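Local coordinates for hypothetical protein TTHA0068 (PDB 2CWY), which is of unknown function but belongs to the DUF309 family and folds as a compact, all-helical single-domain protein, at residues D4-E7 and W12-G15. Numbering follows the deposited sequence.
Sequences DWEE and WRAG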
# COMPACT_ATOMS: atom_id res chain seq x y z
N ASP A 4 2.60 -11.43 5.81
CA ASP A 4 3.32 -12.39 4.97
C ASP A 4 3.11 -11.68 3.62
O ASP A 4 2.05 -11.80 3.01
CB ASP A 4 2.62 -13.75 4.93
CG ASP A 4 3.25 -14.70 3.91
OD1 ASP A 4 3.74 -14.22 2.86
OD2 ASP A 4 3.24 -15.92 4.14
N TRP A 5 4.11 -10.93 3.17
CA TRP A 5 3.97 -10.18 1.93
C TRP A 5 3.70 -11.02 0.69
O TRP A 5 3.14 -10.54 -0.29
CB TRP A 5 5.18 -9.24 1.75
CG TRP A 5 5.26 -8.15 2.80
CD1 TRP A 5 6.24 -7.98 3.74
CD2 TRP A 5 4.34 -7.06 2.98
NE1 TRP A 5 5.98 -6.85 4.49
CE2 TRP A 5 4.82 -6.27 4.04
CE3 TRP A 5 3.15 -6.68 2.34
CZ2 TRP A 5 4.16 -5.11 4.48
CZ3 TRP A 5 2.49 -5.52 2.77
CH2 TRP A 5 3.00 -4.75 3.84
N GLU A 6 4.09 -12.30 0.71
CA GLU A 6 3.82 -13.15 -0.43
C GLU A 6 2.30 -13.27 -0.57
O GLU A 6 1.76 -13.18 -1.67
CB GLU A 6 4.45 -14.53 -0.23
CG GLU A 6 4.63 -15.32 -1.53
CD GLU A 6 5.18 -14.47 -2.69
OE1 GLU A 6 5.92 -13.49 -2.44
OE2 GLU A 6 4.88 -14.80 -3.86
N GLU A 7 1.61 -13.45 0.54
CA GLU A 7 0.16 -13.55 0.53
C GLU A 7 -0.48 -12.23 0.14
O GLU A 7 -1.42 -12.19 -0.66
CB GLU A 7 -0.37 -13.95 1.91
CG GLU A 7 -0.14 -15.40 2.24
CD GLU A 7 -0.71 -16.30 1.17
OE1 GLU A 7 -1.93 -16.21 0.90
OE2 GLU A 7 0.07 -17.10 0.60
N TRP A 12 -3.02 -8.61 -4.16
CA TRP A 12 -2.79 -7.47 -5.05
C TRP A 12 -2.76 -7.91 -6.51
O TRP A 12 -3.35 -7.26 -7.38
CB TRP A 12 -1.48 -6.79 -4.69
CG TRP A 12 -1.15 -5.56 -5.50
CD1 TRP A 12 -0.75 -5.52 -6.81
CD2 TRP A 12 -1.16 -4.20 -5.05
NE1 TRP A 12 -0.51 -4.22 -7.20
CE2 TRP A 12 -0.75 -3.39 -6.13
CE3 TRP A 12 -1.47 -3.58 -3.83
CZ2 TRP A 12 -0.64 -2.00 -6.04
CZ3 TRP A 12 -1.36 -2.19 -3.73
CH2 TRP A 12 -0.95 -1.42 -4.83
N ARG A 13 -2.04 -9.00 -6.78
CA ARG A 13 -1.93 -9.53 -8.14
C ARG A 13 -3.28 -9.99 -8.66
O ARG A 13 -3.55 -9.93 -9.87
CB ARG A 13 -0.94 -10.70 -8.18
CG ARG A 13 0.51 -10.28 -8.14
CD ARG A 13 1.41 -11.47 -8.37
NE ARG A 13 1.61 -12.25 -7.15
CZ ARG A 13 2.59 -12.03 -6.28
NH1 ARG A 13 3.46 -11.05 -6.49
NH2 ARG A 13 2.69 -12.79 -5.19
N ALA A 14 -4.13 -10.46 -7.75
CA ALA A 14 -5.46 -10.91 -8.12
C ALA A 14 -6.47 -9.75 -8.17
O ALA A 14 -7.67 -9.96 -8.35
CB ALA A 14 -5.94 -11.99 -7.16
N GLY A 15 -5.97 -8.53 -7.99
CA GLY A 15 -6.83 -7.35 -8.04
C GLY A 15 -7.77 -7.14 -6.85
O GLY A 15 -8.76 -6.41 -6.95
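E6 and R13 meet across two turns of helix 5-13, joined by a salt bridge on the solvent-facing side of the helix. W12, one residue before the arginine, faces the other way: its indole packs on L45, A46 and L49 of helix 33-53, lies edge-to-face with Y17 and hydrogen-bonds through NE1 to E87. W5, one residue before E6, likewise turns inward onto L39; both tryptophans face helix 33-53, while their sequence neighbours E6 and R13 meet on the exposed side. R13 runs back toward the start of the helix, and the bend at chi3 (-81°) brings its guanidinium over to the glutamate. NH2 alone makes the ionic contact, 3.3 Å from E6 OE2, and lies 3.7 Å from the E6 backbone O. On the other side, E6 CB points away from the arginine, but CG, anti to the backbone N (chi1 -161°), starts the return and the bend at chi2 brings the carboxylate round. The two flat groups are 29° apart and OE2 approaches the guanidinium obliquely, a single-point ion pair in place of a two-pronged one. Beyond R13 the helix ends: A14 is the first residue to leave helical geometry, and G15, with positive phi, donates from its N to W12 O at 3.0 Å. At the opposite end D4 is the N-cap; D4 OD1 accepts from E7 N at 3.2 Å, met from well above the carboxylate plane. E6 N comes closer to D4 OD1, 2.9 Å, but that bond is bent and weak. The arrangement is thus an i to i+7 salt bridge along one face of a short amphipathic helix, which an aspartate N-cap opens and a Schellman motif with G15 at C-prime closes.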